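Local coordinates for protein DMATS type aromatic prenyltransferase (Micromonospora olivasterospora, PDB 6ZRY) that probably transfers a dimethylallyl group to C6 of the indole of tryptophan, as a bacterial aromatic prenyltransferase of the DMATS type, at residues P60-I65 / L326-S331; T74-G79 / T342-A347; V278-Y283 / D292-L297. All blocks are in the same frame, centred on the assembly; numbering follows the deposited sequence.

Contact 1 of 3, residues P60-I65 / L326-S331. With TRP (tryptophan), chain C.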
loop_
_atom_site.group_PDB
_atom_site.type_symbol
_atom_site.label_atom_id
_atom_site.label_comp_id
_atom_site.label_asym_id
_atom_site.label_seq_id
_atom_site.Cartn_x
_atom_site.Cartn_y
_atom_site.Cartn_z
ATOM N N PRO A 60 -9.028 -3.857 -8.739
ATOM C CA PRO A 60 -8.592 -2.520 -8.321
ATOM C C PRO A 60 -8.617 -2.247 -6.812
ATOM O O PRO A 60 -8.653 -1.127 -6.429
ATOM C CB PRO A 60 -9.592 -1.610 -9.067
ATOM C CG PRO A 60 -10.869 -2.437 -9.094
ATOM C CD PRO A 60 -10.406 -3.867 -9.280
ATOM N N VAL A 61 -8.529 -3.308 -5.997
ATOM C CA VAL A 61 -8.571 -3.255 -4.512
ATOM C C VAL A 61 -7.609 -4.331 -3.970
ATOM O O VAL A 61 -7.530 -5.436 -4.589
ATOM C CB VAL A 61 -10.017 -3.430 -3.983
ATOM C CG1 VAL A 61 -10.055 -4.051 -2.588
ATOM C CG2 VAL A 61 -10.793 -2.108 -4.006
ATOM N N GLU A 62 -6.905 -4.011 -2.882
ATOM C CA GLU A 62 -6.063 -4.970 -2.110
ATOM C C GLU A 62 -6.360 -4.743 -0.632
ATOM O O GLU A 62 -6.439 -3.582 -0.214
ATOM C CB GLU A 62 -4.585 -4.761 -2.395
ATOM C CG GLU A 62 -3.698 -5.715 -1.629
ATOM C CD GLU A 62 -2.219 -5.556 -1.925
ATOM O OE1 GLU A 62 -1.700 -6.263 -2.811
ATOM O OE2 GLU A 62 -1.614 -4.697 -1.278
ATOM N N PHE A 63 -6.556 -5.806 0.125
ATOM C CA PHE A 63 -6.818 -5.758 1.568
ATOM C C PHE A 63 -5.494 -5.862 2.304
ATOM O O PHE A 63 -4.551 -6.383 1.740
ATOM C CB PHE A 63 -7.723 -6.914 1.982
ATOM C CG PHE A 63 -9.067 -6.930 1.299
ATOM C CD1 PHE A 63 -10.026 -5.977 1.610
ATOM C CD2 PHE A 63 -9.354 -7.875 0.326
ATOM C CE1 PHE A 63 -11.275 -5.986 0.986
ATOM C CE2 PHE A 63 -10.595 -7.887 -0.297
ATOM C CZ PHE A 63 -11.553 -6.940 0.030
ATOM N N SER A 64 -5.447 -5.394 3.538
ATOM C CA SER A 64 -4.330 -5.694 4.455
ATOM C C SER A 64 -4.808 -5.664 5.880
ATOM O O SER A 64 -5.836 -4.979 6.173
ATOM C CB SER A 64 -3.152 -4.743 4.237
ATOM O OG SER A 64 -3.517 -3.391 4.451
ATOM N N ILE A 65 -4.109 -6.397 6.729
ATOM C CA ILE A 65 -4.346 -6.423 8.173
ATOM C C ILE A 65 -3.010 -6.135 8.870
ATOM O O ILE A 65 -2.026 -6.768 8.547
ATOM C CB ILE A 65 -5.053 -7.719 8.594
ATOM C CG1 ILE A 65 -5.286 -7.749 10.098
ATOM C CG2 ILE A 65 -4.361 -8.955 8.080
ATOM C CD1 ILE A 65 -6.450 -8.643 10.497
ATOM N N LEU A 326 -1.943 -14.829 -2.861
ATOM C CA LEU A 326 -2.956 -14.406 -1.867
ATOM C C LEU A 326 -2.254 -13.499 -0.869
ATOM O O LEU A 326 -2.712 -12.369 -0.659
ATOM C CB LEU A 326 -3.595 -15.600 -1.143
ATOM C CG LEU A 326 -4.436 -15.206 0.066
ATOM C CD1 LEU A 326 -5.641 -14.389 -0.340
ATOM C CD2 LEU A 326 -4.846 -16.418 0.859
ATOM N N ILE A 327 -1.153 -13.975 -0.294
ATOM C CA ILE A 327 -0.296 -13.133 0.572
ATOM C C ILE A 327 0.659 -12.382 -0.364
ATOM O O ILE A 327 1.647 -12.950 -0.793
ATOM C CB ILE A 327 0.416 -13.962 1.653
ATOM C CG1 ILE A 327 -0.587 -14.802 2.445
ATOM C CG2 ILE A 327 1.232 -13.044 2.556
ATOM C CD1 ILE A 327 0.038 -15.717 3.465
ATOM N N ALA A 328 0.297 -11.158 -0.721
ATOM C CA ALA A 328 0.960 -10.403 -1.789
ATOM C C ALA A 328 2.271 -9.784 -1.274
ATOM O O ALA A 328 3.273 -9.740 -2.021
ATOM C CB ALA A 328 0.019 -9.328 -2.288
ATOM N N HIS A 329 2.219 -9.278 -0.072
ATOM C CA HIS A 329 3.317 -8.578 0.621
ATOM C C HIS A 329 3.258 -8.878 2.115
ATOM O O HIS A 329 2.170 -9.206 2.643
ATOM C CB HIS A 329 3.252 -7.066 0.440
ATOM C CG HIS A 329 3.115 -6.586 -0.952
ATOM N ND1 HIS A 329 4.193 -6.179 -1.682
ATOM C CD2 HIS A 329 2.030 -6.395 -1.735
ATOM C CE1 HIS A 329 3.777 -5.753 -2.881
ATOM N NE2 HIS A 329 2.459 -5.891 -2.941
ATOM N N VAL A 330 4.384 -8.718 2.785
ATOM C CA VAL A 330 4.409 -8.605 4.259
ATOM C C VAL A 330 5.381 -7.495 4.607
ATOM O O VAL A 330 6.407 -7.358 3.894
ATOM C CB VAL A 330 4.778 -9.944 4.940
ATOM C CG1 VAL A 330 6.163 -10.396 4.568
ATOM C CG2 VAL A 330 4.617 -9.837 6.455
ATOM N N SER A 331 5.047 -6.699 5.602
ATOM C CA SER A 331 5.815 -5.489 5.932
ATOM C C SER A 331 6.089 -5.406 7.425
ATOM O O SER A 331 5.288 -5.854 8.225
ATOM C CB SER A 331 5.134 -4.223 5.405
ATOM O OG SER A 331 4.041 -3.845 6.247
HETATM N N TRP C . 0.459 -4.422 -6.786
HETATM C CA TRP C . 1.488 -3.326 -6.837
HETATM C C TRP C . 2.869 -3.907 -6.526
HETATM O O TRP C . 3.884 -3.221 -6.748
HETATM C CB TRP C . 1.126 -2.172 -5.882
HETATM C CG TRP C . 1.082 -2.541 -4.433
HETATM C CD1 TRP C . 0.038 -3.111 -3.755
HETATM C CD2 TRP C . 2.132 -2.353 -3.464
HETATM N NE1 TRP C . 0.374 -3.295 -2.437
HETATM C CE2 TRP C . 1.644 -2.830 -2.225
HETATM C CE3 TRP C . 3.426 -1.815 -3.516
HETATM C CZ2 TRP C . 2.413 -2.806 -1.060
HETATM C CZ3 TRP C . 4.183 -1.791 -2.364
HETATM C CH2 TRP C . 3.679 -2.273 -1.154
HETATM O OXT TRP C . 2.986 -5.063 -6.063
HETATM O O HOH W 1 0.168 -6.314 -4.693
#
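Glu62 and His329 converge on the same bound tryptophan from two strands, with the carboxylate at the edge of the imidazole: Glu62 OE1 lies in the ring plane, 3.9 Å from His329 CD2. The same oxygen rests against the methyl of Ala328, 3.6 Å from its CB. Glu62 reaches this point as a straight arm, CG anti to the backbone N (chi1 180°) and CD again extended, which lets OE2 accept a hydrogen bond from the indole NE1 of the ligand at 2.7 Å (N-H...O angle 151°). His329 lays one face over the indole, with CZ2 of the ligand 3.5 Å above the centre of the imidazole and CE2 3.2 Å from NE2. Strands 61-68 and 327-333 belong to the antiparallel sheet of the ABBA barrel, and strand 341-346 lies between them, which explains why Glu62 CA and Ala328 CA are 8.9 Å apart and why side chains, not backbones, meet across the intervening strand. A water completes the bridge, donating to Glu62 OE1 at 2.7 Å, hydrogen-bonded to His329 NE2, and accepting from the amino N of the ligand. Replacing His329 with an alanine would probably uncover one face of the indole and leave this water without its ring-nitrogen mate. Gly53 O and Arg281 also hydrogen-bond the ligand.

Contact 2 of 3, residues T74-G79 / T342-A347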
loop_
_atom_site.group_PDB
_atom_site.type_symbol
_atom_site.label_atom_id
_atom_site.label_comp_id
_atom_site.label_asym_id
_atom_site.label_seq_id
_atom_site.Cartn_x
_atom_site.Cartn_y
_atom_site.Cartn_z
ATOM N N THR A 74 -5.613 -3.394 12.578
ATOM C CA THR A 74 -6.114 -2.364 11.667
ATOM C C THR A 74 -6.363 -3.011 10.295
ATOM O O THR A 74 -5.454 -3.609 9.755
ATOM C CB THR A 74 -5.156 -1.184 11.591
ATOM O OG1 THR A 74 -5.003 -0.618 12.896
ATOM C CG2 THR A 74 -5.637 -0.115 10.640
ATOM N N LEU A 75 -7.552 -2.835 9.747
ATOM C CA LEU A 75 -7.906 -3.347 8.397
ATOM C C LEU A 75 -7.816 -2.172 7.425
ATOM O O LEU A 75 -8.277 -1.073 7.768
ATOM C CB LEU A 75 -9.304 -3.961 8.525
ATOM C CG LEU A 75 -10.031 -4.451 7.286
ATOM C CD1 LEU A 75 -9.212 -5.467 6.505
ATOM C CD2 LEU A 75 -11.364 -5.057 7.711
ATOM N N ARG A 76 -7.217 -2.381 6.263
ATOM C CA ARG A 76 -7.123 -1.322 5.236
ATOM C C ARG A 76 -7.485 -1.892 3.865
ATOM O O ARG A 76 -7.304 -3.115 3.634
ATOM C CB ARG A 76 -5.733 -0.689 5.241
ATOM C CG ARG A 76 -5.265 -0.257 6.622
ATOM C CD ARG A 76 -4.439 -1.339 7.326
ATOM N NE ARG A 76 -3.406 -1.818 6.419
ATOM C CZ ARG A 76 -2.348 -1.085 6.006
ATOM N NH1 ARG A 76 -2.154 0.136 6.475
ATOM N NH2 ARG A 76 -1.479 -1.594 5.147
ATOM N N ILE A 77 -7.987 -1.017 3.007
ATOM C CA ILE A 77 -8.210 -1.287 1.576
ATOM C C ILE A 77 -7.403 -0.254 0.819
ATOM O O ILE A 77 -7.631 0.947 1.075
ATOM C CB ILE A 77 -9.693 -1.178 1.191
ATOM C CG1 ILE A 77 -10.545 -2.228 1.896
ATOM C CG2 ILE A 77 -9.809 -1.271 -0.311
ATOM C CD1 ILE A 77 -12.022 -1.948 1.861
ATOM N N LEU A 78 -6.566 -0.697 -0.109
ATOM C CA LEU A 78 -5.920 0.169 -1.110
ATOM C C LEU A 78 -6.660 -0.018 -2.422
ATOM O O LEU A 78 -6.886 -1.162 -2.804
ATOM C CB LEU A 78 -4.448 -0.221 -1.243
ATOM C CG LEU A 78 -3.626 0.584 -2.258
ATOM C CD1 LEU A 78 -3.380 1.996 -1.756
ATOM C CD2 LEU A 78 -2.314 -0.092 -2.526
ATOM N N GLY A 79 -7.000 1.045 -3.127
ATOM C CA GLY A 79 -7.532 0.843 -4.478
ATOM C C GLY A 79 -7.837 2.117 -5.199
ATOM O O GLY A 79 -7.345 3.191 -4.782
ATOM N N THR A 342 2.415 -6.070 8.971
ATOM C CA THR A 342 1.217 -5.958 8.100
ATOM C C THR A 342 1.250 -7.046 7.033
ATOM O O THR A 342 2.283 -7.288 6.456
ATOM C CB THR A 342 1.076 -4.563 7.488
ATOM O OG1 THR A 342 1.100 -3.618 8.559
ATOM C CG2 THR A 342 -0.197 -4.410 6.692
ATOM N N VAL A 343 0.114 -7.675 6.809
ATOM C CA VAL A 343 -0.045 -8.764 5.822
ATOM C C VAL A 343 -1.016 -8.250 4.773
ATOM O O VAL A 343 -2.068 -7.730 5.154
ATOM C CB VAL A 343 -0.548 -10.059 6.503
ATOM C CG1 VAL A 343 -0.570 -11.217 5.528
ATOM C CG2 VAL A 343 0.304 -10.404 7.724
ATOM N N TYR A 344 -0.638 -8.350 3.510
ATOM C CA TYR A 344 -1.400 -7.787 2.372
ATOM C C TYR A 344 -2.049 -8.978 1.693
ATOM O O TYR A 344 -1.309 -9.925 1.302
ATOM C CB TYR A 344 -0.484 -6.937 1.498
ATOM C CG TYR A 344 0.129 -5.777 2.223
ATOM C CD1 TYR A 344 1.185 -5.980 3.086
ATOM C CD2 TYR A 344 -0.331 -4.478 2.052
ATOM C CE1 TYR A 344 1.773 -4.935 3.772
ATOM C CE2 TYR A 344 0.239 -3.417 2.753
ATOM C CZ TYR A 344 1.312 -3.652 3.589
ATOM O OH TYR A 344 1.908 -2.661 4.311
ATOM N N LEU A 345 -3.377 -8.964 1.608
ATOM C CA LEU A 345 -4.185 -10.100 1.117
ATOM C C LEU A 345 -4.926 -9.721 -0.173
ATOM O O LEU A 345 -5.650 -8.699 -0.198
ATOM C CB LEU A 345 -5.150 -10.508 2.232
ATOM C CG LEU A 345 -4.495 -11.007 3.513
ATOM C CD1 LEU A 345 -5.548 -11.238 4.601
ATOM C CD2 LEU A 345 -3.719 -12.284 3.262
ATOM N N SER A 346 -4.714 -10.507 -1.221
ATOM C CA SER A 346 -5.281 -10.281 -2.558
ATOM C C SER A 346 -6.746 -10.734 -2.622
ATOM O O SER A 346 -7.075 -11.792 -2.125
ATOM C CB SER A 346 -4.471 -10.989 -3.603
ATOM O OG SER A 346 -3.109 -10.585 -3.556
ATOM N N ALA A 347 -7.577 -9.968 -3.300
ATOM C CA ALA A 347 -8.980 -10.324 -3.573
ATOM C C ALA A 347 -9.063 -11.560 -4.477
ATOM O O ALA A 347 -9.996 -12.332 -4.314
ATOM C CB ALA A 347 -9.674 -9.139 -4.194
#
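Arg76 reaches with its guanidinium across one intervening strand to Thr342 and Tyr344 within the antiparallel sheet of the ABBA barrel. Strands 71-79 and 341-346 both flank strand 61-68, so Arg76 CA and Tyr344 CA lie 9.1 Å apart and the backbones pair with that middle strand instead of with each other.

The direct contact is van der Waals in kind and made mainly by one nitrogen. In the conformer described, Arg76 NH2 approaches the methyl CG2 of Thr342 at 3.5 Å, the two side chains coming from opposite directions. It also meets Tyr344 CE2, which sits at the edge of the guanidinium, in its plane; the guanidinium and phenol planes stand 74° apart, too steep for a parallel stack. Bends at chi2 (93°) and chi3 fold the arginine chain, bringing its head over the middle strand.

Hydrogen bonding by the same residues goes to neighbours: Arg76 NE to Ser64 OG, Thr342 OG1 to Arg333 and Tyr344 OH to Ser331 OG. The bond to Ser331 helps to hold the end of the phenol, and Arg76 NH2 passes 3.6 Å from Tyr344 OH.

Contact 3 of 3, residues V278-Y283 / D292-L297. With TRP (tryptophan), chain C.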
loop_
_atom_site.group_PDB
_atom_site.type_symbol
_atom_site.label_atom_id
_atom_site.label_comp_id
_atom_site.label_asym_id
_atom_site.label_seq_id
_atom_site.Cartn_x
_atom_site.Cartn_y
_atom_site.Cartn_z
ATOM N N VAL A 278 8.206 -6.582 1.815
ATOM C CA VAL A 278 8.692 -7.722 1.030
ATOM C C VAL A 278 7.531 -8.259 0.201
ATOM O O VAL A 278 6.520 -8.718 0.771
ATOM C CB VAL A 278 9.281 -8.819 1.930
ATOM C CG1 VAL A 278 9.759 -10.004 1.122
ATOM C CG2 VAL A 278 10.402 -8.272 2.811
ATOM N N PRO A 279 7.687 -8.335 -1.139
ATOM C CA PRO A 279 6.673 -8.945 -2.012
ATOM C C PRO A 279 6.857 -10.467 -1.991
ATOM O O PRO A 279 7.319 -11.082 -2.979
ATOM C CB PRO A 279 6.981 -8.308 -3.351
ATOM C CG PRO A 279 8.497 -8.187 -3.334
ATOM C CD PRO A 279 8.833 -7.824 -1.912
ATOM N N ILE A 280 6.429 -11.036 -0.874
ATOM C CA ILE A 280 6.678 -12.445 -0.476
ATOM C C ILE A 280 6.164 -13.396 -1.543
ATOM O O ILE A 280 6.787 -14.431 -1.731
ATOM C CB ILE A 280 6.087 -12.712 0.907
ATOM C CG1 ILE A 280 6.436 -14.133 1.375
ATOM C CG2 ILE A 280 4.601 -12.441 0.946
ATOM C CD1 ILE A 280 6.339 -14.330 2.834
ATOM N N ARG A 281 5.098 -13.032 -2.279
ATOM C CA ARG A 281 4.511 -13.885 -3.348
ATOM C C ARG A 281 5.571 -14.245 -4.389
ATOM O O ARG A 281 5.408 -15.280 -5.073
ATOM C CB ARG A 281 3.346 -13.186 -4.050
ATOM C CG ARG A 281 3.737 -11.939 -4.853
ATOM C CD ARG A 281 2.451 -11.309 -5.330
ATOM N NE ARG A 281 2.532 -10.169 -6.205
ATOM C CZ ARG A 281 2.886 -8.932 -5.861
ATOM N NH1 ARG A 281 3.291 -8.632 -4.645
ATOM N NH2 ARG A 281 2.825 -7.968 -6.771
ATOM N N SER A 282 6.611 -13.444 -4.527
ATOM C CA SER A 282 7.676 -13.643 -5.555
ATOM C C SER A 282 8.734 -14.650 -5.056
ATOM O O SER A 282 9.536 -15.092 -5.869
ATOM C CB SER A 282 8.288 -12.317 -5.914
ATOM O OG SER A 282 9.174 -12.414 -7.009
ATOM N N TYR A 283 8.725 -15.015 -3.774
ATOM C CA TYR A 283 9.842 -15.741 -3.114
ATOM C C TYR A 283 9.356 -17.011 -2.426
ATOM O O TYR A 283 10.101 -17.536 -1.607
ATOM C CB TYR A 283 10.565 -14.757 -2.187
ATOM C CG TYR A 283 11.145 -13.601 -2.962
ATOM C CD1 TYR A 283 12.288 -13.766 -3.724
ATOM C CD2 TYR A 283 10.487 -12.374 -3.035
ATOM C CE1 TYR A 283 12.825 -12.729 -4.470
ATOM C CE2 TYR A 283 11.003 -11.325 -3.785
ATOM C CZ TYR A 283 12.172 -11.502 -4.513
ATOM O OH TYR A 283 12.682 -10.477 -5.268
ATOM N N ASP A 292 3.174 -19.683 6.323
ATOM C CA ASP A 292 4.120 -20.265 7.320
ATOM C C ASP A 292 5.207 -19.250 7.664
ATOM O O ASP A 292 5.535 -19.156 8.846
ATOM C CB ASP A 292 4.638 -21.618 6.848
ATOM C CG ASP A 292 3.553 -22.696 6.852
ATOM O OD1 ASP A 292 2.466 -22.475 7.503
ATOM O OD2 ASP A 292 3.770 -23.728 6.232
ATOM N N ARG A 293 5.728 -18.502 6.690
ATOM C CA ARG A 293 6.777 -17.500 6.941
ATOM C C ARG A 293 6.199 -16.350 7.737
ATOM O O ARG A 293 6.843 -15.885 8.661
ATOM C CB ARG A 293 7.376 -16.993 5.639
ATOM C CG ARG A 293 8.086 -18.067 4.856
ATOM C CD ARG A 293 8.916 -17.476 3.768
ATOM N NE ARG A 293 9.540 -18.486 2.940
ATOM C CZ ARG A 293 10.091 -18.251 1.744
ATOM N NH1 ARG A 293 10.079 -17.036 1.209
ATOM N NH2 ARG A 293 10.572 -19.253 1.047
ATOM N N VAL A 294 5.033 -15.870 7.351
ATOM C CA VAL A 294 4.406 -14.722 8.018
ATOM C C VAL A 294 4.053 -15.122 9.441
ATOM O O VAL A 294 4.299 -14.356 10.323
ATOM C CB VAL A 294 3.184 -14.217 7.241
ATOM C CG1 VAL A 294 2.455 -13.135 8.025
ATOM C CG2 VAL A 294 3.588 -13.717 5.858
ATOM N N ALA A 295 3.512 -16.324 9.646
ATOM C CA ALA A 295 3.248 -16.855 11.001
ATOM C C ALA A 295 4.531 -16.871 11.841
ATOM O O ALA A 295 4.475 -16.463 13.036
ATOM C CB ALA A 295 2.622 -18.217 10.898
ATOM N N ALA A 296 5.652 -17.283 11.278
ATOM C CA ALA A 296 6.954 -17.285 12.004
ATOM C C ALA A 296 7.302 -15.859 12.436
ATOM O O ALA A 296 7.811 -15.649 13.579
ATOM C CB ALA A 296 8.032 -17.902 11.147
ATOM N N LEU A 297 7.069 -14.882 11.563
ATOM C CA LEU A 297 7.398 -13.484 11.873
ATOM C C LEU A 297 6.465 -12.996 12.968
ATOM O O LEU A 297 6.960 -12.390 13.910
ATOM C CB LEU A 297 7.306 -12.639 10.608
ATOM C CG LEU A 297 8.442 -12.880 9.618
ATOM C CD1 LEU A 297 8.151 -12.269 8.273
ATOM C CD2 LEU A 297 9.751 -12.355 10.158
HETATM N N TRP C . 0.459 -4.422 -6.786
HETATM C CA TRP C . 1.488 -3.326 -6.837
HETATM C C TRP C . 2.869 -3.907 -6.526
HETATM O O TRP C . 3.884 -3.221 -6.748
HETATM C CB TRP C . 1.126 -2.172 -5.882
HETATM C CG TRP C . 1.082 -2.541 -4.433
HETATM C CD1 TRP C . 0.038 -3.111 -3.755
HETATM C CD2 TRP C . 2.132 -2.353 -3.464
HETATM N NE1 TRP C . 0.374 -3.295 -2.437
HETATM C CE2 TRP C . 1.644 -2.830 -2.225
HETATM C CE3 TRP C . 3.426 -1.815 -3.516
HETATM C CZ2 TRP C . 2.413 -2.806 -1.060
HETATM C CZ3 TRP C . 4.183 -1.791 -2.364
HETATM C CH2 TRP C . 3.679 -2.273 -1.154
HETATM O OXT TRP C . 2.986 -5.063 -6.063
#
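Ile280 and Arg293 mark the closest backbone approach, 9.0 Å between their CA atoms, where the turn at 278-283 faces helix 287-300. Pro279 centres an inverse gamma turn, closed by a weak bond from Ile280 N to Val278 O. A short 3-10 segment follows, with Ser282 N bonded to Pro279 O and Tyr283 N to Ile280 O, whereas 292-297 keeps alpha-helical pairing such as Leu297 N to Arg293 O at 3.1 Å.

The apolar join is made by Ile280 CD1, which lies 4.0 Å from Arg293 CB and 4.1 Å from Val294 CG2. The side chains of Ile280 and Arg293 run antiparallel alongside each other, and the arginine chain, extended from CG to NE, carries its guanidinium on to the backbone of the turn. There Arg293 NH1 donates to Tyr283 O at 2.9 Å, bent (N-H...O 134°) and with the donor 55° above the carbonyl plane; NH2 adds a weak bond to the same oxygen. NH1 also serves Ala246 O, and NH2 forms a salt bridge with Glu289.

Arg281 instead leaves the helix side. Its NH2 meets OXT of the bound tryptophan at 3.0 Å, the oxygen in the guanidinium plane and the bond nearly straight (162°). Asp56 and Ala328 O hold its other nitrogens, and the turn thus contributes one carboxylate-binding residue to the tryptophan pocket of the ABBA barrel.

Contacts 1 and 2 are buried, their centres 4 Å apart, and both span a strand of the same sheet: strand 341-346 lies between the segments of contact 1 and strand 61-68 between those of contact 2. A probable backbone hydrogen bond between Leu326 O and Ser346 N, 2.8 Å, also ties them together. Contact 3, partly buried and about 16 Å from the centre of the chain, joins a loop to an outer helix of the barrel. Chemistry follows place: ligand and water bridge contact 1, side-chain packing makes contact 2, and contact 3 combines an aliphatic patch with an arginine-to-carbonyl bond. Contacts 1 and 3 share the bound tryptophan and are linked by strand pairing of Val278 with Val330.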